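Local coordinates for RagB/SusD domain protein (Flavobacterium johnsoniae, PDB 5J90), which binds chitin and, as a SusD-like outer membrane lipoprotein of a chitin utilization locus, probably does so at the cell surface, at residues W47-Q50 and L51-G54; Y92-K95 and N96-N100; E355-E358 and A359-A363. All coordinates share one frame; numbering follows the deposited sequence.

Interaction 1 (W47-Q50 and L51-G54)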
loop_
_atom_site.group_PDB
_atom_site.type_symbol
_atom_site.label_atom_id
_atom_site.label_comp_id
_atom_site.label_asym_id
_atom_site.label_seq_id
_atom_site.Cartn_x
_atom_site.Cartn_y
_atom_site.Cartn_z
ATOM N N TRP A 47 -8.588 -21.867 -26.416
ATOM C CA TRP A 47 -9.263 -21.990 -25.134
ATOM C C TRP A 47 -8.326 -21.675 -23.975
ATOM O O TRP A 47 -8.772 -21.224 -22.922
ATOM C CB TRP A 47 -9.955 -23.362 -24.964
ATOM C CG TRP A 47 -9.048 -24.562 -24.884
ATOM C CD1 TRP A 47 -8.683 -25.394 -25.909
ATOM C CD2 TRP A 47 -8.428 -25.086 -23.707
ATOM N NE1 TRP A 47 -7.857 -26.387 -25.439
ATOM C CE2 TRP A 47 -7.687 -26.224 -24.093
ATOM C CE3 TRP A 47 -8.423 -24.702 -22.363
ATOM C CZ2 TRP A 47 -6.949 -26.981 -23.180
ATOM C CZ3 TRP A 47 -7.683 -25.450 -21.457
ATOM C CH2 TRP A 47 -6.961 -26.580 -21.871
ATOM N N VAL A 48 -7.026 -21.904 -24.166
ATOM C CA VAL A 48 -6.064 -21.534 -23.132
ATOM C C VAL A 48 -5.908 -20.012 -23.054
ATOM O O VAL A 48 -5.898 -19.463 -21.954
ATOM C CB VAL A 48 -4.698 -22.233 -23.289
ATOM C CG1 VAL A 48 -3.711 -21.700 -22.257
ATOM C CG2 VAL A 48 -4.856 -23.753 -23.126
ATOM N N TYR A 49 -5.799 -19.319 -24.191
ATOM C CA TYR A 49 -5.768 -17.853 -24.139
ATOM C C TYR A 49 -6.996 -17.304 -23.410
ATOM O O TYR A 49 -6.900 -16.359 -22.614
ATOM C CB TYR A 49 -5.650 -17.199 -25.535
ATOM C CG TYR A 49 -5.712 -15.694 -25.375
ATOM C CD1 TYR A 49 -4.571 -14.969 -25.072
ATOM C CD2 TYR A 49 -6.922 -15.015 -25.415
ATOM C CE1 TYR A 49 -4.624 -13.602 -24.856
ATOM C CE2 TYR A 49 -6.988 -13.653 -25.197
ATOM C CZ TYR A 49 -5.831 -12.948 -24.917
ATOM O OH TYR A 49 -5.903 -11.589 -24.685
ATOM N N GLN A 50 -8.160 -17.876 -23.695
ATOM C CA GLN A 50 -9.386 -17.411 -23.081
ATOM C C GLN A 50 -9.260 -17.418 -21.554
ATOM O O GLN A 50 -9.766 -16.517 -20.891
ATOM C CB GLN A 50 -10.567 -18.285 -23.528
ATOM C CG GLN A 50 -11.916 -17.748 -23.107
ATOM C CD GLN A 50 -13.057 -18.623 -23.569
ATOM O OE1 GLN A 50 -12.928 -19.849 -23.640
ATOM N NE2 GLN A 50 -14.183 -18.002 -23.875
ATOM N N LEU A 51 -8.579 -18.424 -21.001
ATOM C CA LEU A 51 -8.405 -18.518 -19.545
ATOM C C LEU A 51 -7.195 -17.721 -19.034
ATOM O O LEU A 51 -7.222 -17.168 -17.934
ATOM C CB LEU A 51 -8.298 -19.987 -19.111
ATOM C CG LEU A 51 -9.538 -20.823 -19.434
ATOM C CD1 LEU A 51 -9.249 -22.286 -19.137
ATOM C CD2 LEU A 51 -10.725 -20.339 -18.629
ATOM N N GLN A 52 -6.141 -17.655 -19.839
ATOM C CA GLN A 52 -4.931 -16.943 -19.448
ATOM C C GLN A 52 -5.156 -15.444 -19.360
ATOM O O GLN A 52 -4.630 -14.795 -18.453
ATOM C CB GLN A 52 -3.812 -17.214 -20.449
ATOM C CG GLN A 52 -2.487 -16.621 -19.996
ATOM C CD GLN A 52 -1.597 -16.187 -21.146
ATOM O OE1 GLN A 52 -2.052 -16.053 -22.287
ATOM N NE2 GLN A 52 -0.323 -15.963 -20.850
ATOM N N GLN A 53 -5.918 -14.886 -20.302
ATOM C CA GLN A 53 -6.123 -13.445 -20.325
ATOM C C GLN A 53 -7.545 -13.031 -20.712
ATOM O O GLN A 53 -8.048 -12.008 -20.251
ATOM C CB GLN A 53 -5.090 -12.776 -21.243
ATOM C CG GLN A 53 -5.182 -11.260 -21.208
ATOM C CD GLN A 53 -4.031 -10.535 -21.911
ATOM O OE1 GLN A 53 -2.870 -10.967 -21.908
ATOM N NE2 GLN A 53 -4.363 -9.410 -22.512
ATOM N N GLY A 54 -8.204 -13.828 -21.554
ATOM C CA GLY A 54 -9.490 -13.435 -22.108
ATOM C C GLY A 54 -10.602 -13.204 -21.104
ATOM O O GLY A 54 -11.494 -12.376 -21.325
#
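The Y49 ring against Q53 and G54, and L51 against W47, carry most of this local contact along helix 46-54. The Y49 side chain is swung so that CG lies anti to the backbone N (chi1 177°), which lays the ring beside the turn that ends the helix. There CE1 of Y49 sits 3.7 Å from CB of Q53, and CE2 of Y49 lies 3.8 Å from the backbone N of G54. The hydroxyl also comes close to the Q53 amide, but the angle is too poor for a bond. Instead Y49 OH and Q53 NE2 both bond to the carboxylate of D58, through OD2 and OD1 respectively, and Q53 NE2 reaches E431 as well.

The backbone carbonyl of Y49 is gripped twice, by Q53 N at 2.9 Å and by G54 N at 3.0 Å. The second bond spans five residues and is the direct evidence for a pi-type turn here. L51 works on another side of the helix: its CD1 meets the rim of the W47 indole near the ring plane, 4.1 Å from W47 CE3, while W85 and F88 of helix 83-108 also touch the leucine. Q50, extended beyond CG, bonds through NE2 to D264. The chemistry thus divides this helix into an apolar side at L51 and W47 and a polar end, where D58, shared by both, and E431, on Q53, probably hold Y49 and Q53 together.

Interaction 2 (Y92-K95 and N96-N100). With EDO (1,2-ethanediol), chain C.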
loop_
_atom_site.group_PDB
_atom_site.type_symbol
_atom_site.label_atom_id
_atom_site.label_comp_id
_atom_site.label_asym_id
_atom_site.label_seq_id
_atom_site.Cartn_x
_atom_site.Cartn_y
_atom_site.Cartn_z
ATOM N N TYR A 92 0.874 -21.927 -17.432
ATOM C CA TYR A 92 1.417 -21.744 -18.777
ATOM C C TYR A 92 2.608 -20.789 -18.822
ATOM O O TYR A 92 3.572 -21.025 -19.548
ATOM C CB TYR A 92 0.325 -21.335 -19.776
ATOM C CG TYR A 92 -0.379 -22.538 -20.358
ATOM C CD1 TYR A 92 -1.325 -23.236 -19.618
ATOM C CD2 TYR A 92 -0.074 -22.997 -21.632
ATOM C CE1 TYR A 92 -1.959 -24.351 -20.132
ATOM C CE2 TYR A 92 -0.703 -24.119 -22.155
ATOM C CZ TYR A 92 -1.639 -24.785 -21.395
ATOM O OH TYR A 92 -2.278 -25.902 -21.906
ATOM N N GLY A 93 2.564 -19.728 -18.019
ATOM C CA GLY A 93 3.664 -18.783 -17.955
ATOM C C GLY A 93 4.948 -19.406 -17.438
ATOM O O GLY A 93 6.023 -19.214 -17.996
ATOM N N TYR A 94 4.845 -20.155 -16.345
ATOM C CA TYR A 94 6.042 -20.759 -15.783
ATOM C C TYR A 94 6.596 -21.894 -16.646
ATOM O O TYR A 94 7.811 -22.033 -16.789
ATOM C CB TYR A 94 5.810 -21.213 -14.333
ATOM C CG TYR A 94 6.033 -20.069 -13.370
ATOM C CD1 TYR A 94 4.972 -19.281 -12.942
ATOM C CD2 TYR A 94 7.311 -19.751 -12.935
ATOM C CE1 TYR A 94 5.182 -18.208 -12.082
ATOM C CE2 TYR A 94 7.537 -18.673 -12.075
ATOM C CZ TYR A 94 6.457 -17.917 -11.657
ATOM O OH TYR A 94 6.658 -16.848 -10.809
ATOM N N LYS A 95 5.705 -22.684 -17.238
ATOM C CA LYS A 95 6.147 -23.821 -18.033
ATOM C C LYS A 95 6.851 -23.383 -19.316
ATOM O O LYS A 95 7.809 -24.019 -19.757
ATOM C CB LYS A 95 4.953 -24.713 -18.371
ATOM C CG LYS A 95 5.290 -25.939 -19.208
ATOM C CD LYS A 95 5.853 -27.054 -18.345
ATOM C CE LYS A 95 6.218 -28.271 -19.183
ATOM N NZ LYS A 95 6.724 -29.382 -18.333
ATOM N N ASN A 96 6.390 -22.280 -19.898
ATOM C CA ASN A 96 6.851 -21.887 -21.231
ATOM C C ASN A 96 7.726 -20.657 -21.281
ATOM O O ASN A 96 8.675 -20.606 -22.054
ATOM C CB ASN A 96 5.663 -21.703 -22.162
ATOM C CG ASN A 96 4.948 -22.995 -22.420
ATOM O OD1 ASN A 96 5.508 -23.907 -23.026
ATOM N ND2 ASN A 96 3.718 -23.100 -21.940
ATOM N N VAL A 97 7.404 -19.647 -20.487
ATOM C CA VAL A 97 8.256 -18.470 -20.456
ATOM C C VAL A 97 9.394 -18.640 -19.453
ATOM O O VAL A 97 10.571 -18.589 -19.820
ATOM C CB VAL A 97 7.449 -17.189 -20.159
ATOM C CG1 VAL A 97 8.382 -15.999 -20.037
ATOM C CG2 VAL A 97 6.422 -16.963 -21.260
ATOM N N MET A 98 9.055 -18.854 -18.183
ATOM C CA MET A 98 10.085 -18.895 -17.155
ATOM C C MET A 98 11.052 -20.060 -17.334
ATOM O O MET A 98 12.261 -19.881 -17.217
ATOM C CB MET A 98 9.479 -18.898 -15.745
ATOM C CG MET A 98 10.499 -18.660 -14.650
ATOM S SD MET A 98 11.158 -16.972 -14.711
ATOM C CE MET A 98 12.191 -17.007 -13.242
ATOM N N PHE A 99 10.523 -21.250 -17.610
ATOM C CA PHE A 99 11.426 -22.387 -17.729
ATOM C C PHE A 99 12.446 -22.184 -18.841
ATOM O O PHE A 99 13.629 -22.482 -18.674
ATOM C CB PHE A 99 10.709 -23.717 -17.949
ATOM C CG PHE A 99 11.663 -24.823 -18.274
ATOM C CD1 PHE A 99 12.401 -25.425 -17.271
ATOM C CD2 PHE A 99 11.884 -25.204 -19.588
ATOM C CE1 PHE A 99 13.318 -26.415 -17.564
ATOM C CE2 PHE A 99 12.801 -26.202 -19.888
ATOM C CZ PHE A 99 13.520 -26.799 -18.876
ATOM N N ASN A 100 11.993 -21.676 -19.978
ATOM C CA ASN A 100 12.917 -21.476 -21.077
ATOM C C ASN A 100 13.904 -20.340 -20.849
ATOM O O ASN A 100 15.042 -20.411 -21.292
ATOM C CB ASN A 100 12.177 -21.372 -22.407
ATOM C CG ASN A 100 11.602 -22.700 -22.823
ATOM O OD1 ASN A 100 12.346 -23.633 -23.124
ATOM N ND2 ASN A 100 10.287 -22.808 -22.819
HETATM C C1 EDO C . -4.104 -27.777 -20.551
HETATM O O1 EDO C . -2.800 -28.192 -20.971
HETATM C C2 EDO C . -4.423 -28.423 -19.211
HETATM O O2 EDO C . -3.389 -28.108 -18.270
#
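The carbonyl oxygen of Y92 is held twice by one residue: N96 donates to it from its backbone N at 3.1 Å and from its amide ND2 at 3.2 Å. The two donors approach differently. ND2 lies in the carbonyl plane, on a lone pair, whereas the backbone N is tilted 31° out of that plane. CG of N96 stands beside its own backbone N (chi1 -66°), and this folds the amide back along the Y92 side chain, bringing ND2 to 3.8 Å from CD2 of the Y92 ring.

One residue on, G93 O also takes two bonds, from V97 N and, at 3.1 Å, from M98 N; Y94 O then bonds to F99 N at 2.9 Å. The step from four-residue to five-residue spacing locates a pi-type widening within helix 83-108. Y94 and M98 run side by side, CD2 of Y94 lying 3.7 Å from CB of M98, and helix 113-134 packs on both. The tyrosine's hydroxyl bonds to the carbonyl of I138. Beyond the Y92 ring edge, Y92 OH makes a short hydrogen bond, 2.5 Å, with O1 of a 1,2-ethanediol (either may donate), probably from the crystallisation liquor. N100 ND2 in turn reaches N96 O in an almost straight bond (178°). N96 thus supplements a backbone bond to Y92 O, while N100 ND2 serves N96 O where N100 N stands too far off: side-chain amides help satisfy carbonyls in the widened helix.

Interaction 3 (E355-E358 and A359-A363)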
loop_
_atom_site.group_PDB
_atom_site.type_symbol
_atom_site.label_atom_id
_atom_site.label_comp_id
_atom_site.label_asym_id
_atom_site.label_seq_id
_atom_site.Cartn_x
_atom_site.Cartn_y
_atom_site.Cartn_z
ATOM N N GLU A 355 3.249 17.948 -26.566
ATOM C CA GLU A 355 3.848 17.459 -27.814
ATOM C C GLU A 355 3.823 15.938 -27.863
ATOM O O GLU A 355 3.511 15.332 -28.894
ATOM C CB GLU A 355 5.304 17.923 -27.944
ATOM C CG GLU A 355 5.515 19.409 -28.196
ATOM C CD GLU A 355 6.987 19.802 -28.137
ATOM O OE1 GLU A 355 7.786 19.102 -27.465
ATOM O OE2 GLU A 355 7.350 20.820 -28.771
ATOM N N LEU A 356 4.164 15.317 -26.736
ATOM C CA LEU A 356 4.278 13.867 -26.651
ATOM C C LEU A 356 2.904 13.201 -26.709
ATOM O O LEU A 356 2.731 12.183 -27.384
ATOM C CB LEU A 356 5.034 13.490 -25.376
ATOM C CG LEU A 356 6.510 13.889 -25.448
ATOM C CD1 LEU A 356 7.131 13.910 -24.055
ATOM C CD2 LEU A 356 7.284 12.953 -26.363
ATOM N N TYR A 357 1.921 13.797 -26.039
ATOM C CA TYR A 357 0.530 13.347 -26.106
ATOM C C TYR A 357 0.030 13.349 -27.543
ATOM O O TYR A 357 -0.523 12.352 -28.024
ATOM C CB TYR A 357 -0.325 14.272 -25.247
ATOM C CG TYR A 357 -1.828 14.088 -25.294
ATOM C CD1 TYR A 357 -2.441 12.957 -24.739
ATOM C CD2 TYR A 357 -2.651 15.079 -25.833
ATOM C CE1 TYR A 357 -3.818 12.809 -24.737
ATOM C CE2 TYR A 357 -4.035 14.937 -25.838
ATOM C CZ TYR A 357 -4.615 13.798 -25.280
ATOM O OH TYR A 357 -5.976 13.637 -25.251
ATOM N N GLU A 358 0.232 14.463 -28.239
ATOM C CA GLU A 358 -0.284 14.575 -29.598
ATOM C C GLU A 358 0.467 13.647 -30.551
ATOM O O GLU A 358 -0.130 13.089 -31.481
ATOM C CB GLU A 358 -0.248 16.035 -30.067
ATOM C CG GLU A 358 -1.183 16.918 -29.253
ATOM C CD GLU A 358 -1.307 18.337 -29.780
ATOM O OE1 GLU A 358 -0.521 18.730 -30.675
ATOM O OE2 GLU A 358 -2.203 19.047 -29.282
ATOM N N ALA A 359 1.761 13.466 -30.313
ATOM C CA ALA A 359 2.551 12.536 -31.114
ATOM C C ALA A 359 2.101 11.091 -30.901
ATOM O O ALA A 359 2.118 10.288 -31.838
ATOM C CB ALA A 359 4.039 12.686 -30.828
ATOM N N GLY A 360 1.703 10.747 -29.678
ATOM C CA GLY A 360 1.214 9.406 -29.407
ATOM C C GLY A 360 -0.082 9.111 -30.139
ATOM O O GLY A 360 -0.262 8.012 -30.683
ATOM N N ILE A 361 -0.997 10.076 -30.144
ATOM C CA ILE A 361 -2.261 9.913 -30.863
ATOM C C ILE A 361 -2.002 9.720 -32.361
ATOM O O ILE A 361 -2.550 8.801 -32.976
ATOM C CB ILE A 361 -3.211 11.101 -30.623
ATOM C CG1 ILE A 361 -3.529 11.235 -29.129
ATOM C CG2 ILE A 361 -4.507 10.934 -31.421
ATOM C CD1 ILE A 361 -4.243 12.530 -28.776
ATOM N N LYS A 362 -1.149 10.565 -32.935
ATOM C CA LYS A 362 -0.791 10.435 -34.350
ATOM C C LYS A 362 -0.166 9.077 -34.662
ATOM O O LYS A 362 -0.508 8.441 -35.657
ATOM C CB LYS A 362 0.155 11.556 -34.773
ATOM C CG LYS A 362 0.696 11.402 -36.192
ATOM C CD LYS A 362 1.741 12.468 -36.511
ATOM C CE LYS A 362 2.630 12.037 -37.673
ATOM N NZ LYS A 362 1.828 11.518 -38.815
ATOM N N ALA A 363 0.745 8.622 -33.808
ATOM C CA ALA A 363 1.372 7.318 -34.004
ATOM C C ALA A 363 0.324 6.207 -34.063
ATOM O O ALA A 363 0.396 5.319 -34.927
ATOM C CB ALA A 363 2.382 7.034 -32.895
#
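I361 reaches back one turn of helix 353-368 to Y357, and its side chain can be followed atom by atom. CB of I361 stands 3.8 Å from the carbonyl oxygen of E358. The next carbon, CG1, lies 3.4 Å from Y357 O, the same oxygen that accepts the I361 backbone N at 3.1 Å. CG1 is placed beside its own backbone N (chi1 -60°) and the chain then extends, so that CD1 arrives over one face of the Y357 ring. The evidence for a CH-pi contact is clear: CD1 of I361 is 3.9 Å from the centroid of the Y357 ring and only 18° off its normal. It sits somewhat toward the hydroxyl end, its closest ring atom being CZ of Y357 at 3.7 Å.

SusD-like proteins belong to the TPR clan, in which helices pack against one another in an array, and the neighbours here fit that description. Helix 413-428 touches both Y357 and I361, while F337 of helix 332-344 and I377 of helix 373-378 meet the isoleucine. Y357 OH bonds to the carbonyl of V405, fixing the far end of the ring. Were Y357 an alanine, CD1 of I361 would probably lose the flat surface it rests on, and the V405 carbonyl this donor.

Around this pair the backbone keeps regular four-residue spacing. A359 N bonds to E355 O and G360 N to L356 O, each at 2.9 Å. CB of A359 lies 3.3 Å from E355 O, the oxygen its backbone N bonds. K362 N bonds to E358 O in a nearly straight line (169°), while the lysine's amine forms a salt bridge with D366.

Overall arrangement
Interactions 1 and 2 are neighbours, their centres 16 Å apart, and they meet directly where CG2 of V48 packs 3.6 Å from OH of Y92. The same ethanediol borders both: it is bonded to Y92, and its C1 lies 3.4 Å from CH2 of W47. Such molecules often mark pockets, but this one does not by itself locate chitin binding. Interaction 3 is remote, on the opposite side of the chain's centre; its centre is 32 Å from that of interaction 1 and 35 Å from that of interaction 2, with nearest atoms about 20 Å and 27 Å away. Regular helical spacing at 355-363 contrasts with the pi-type turns in the other two.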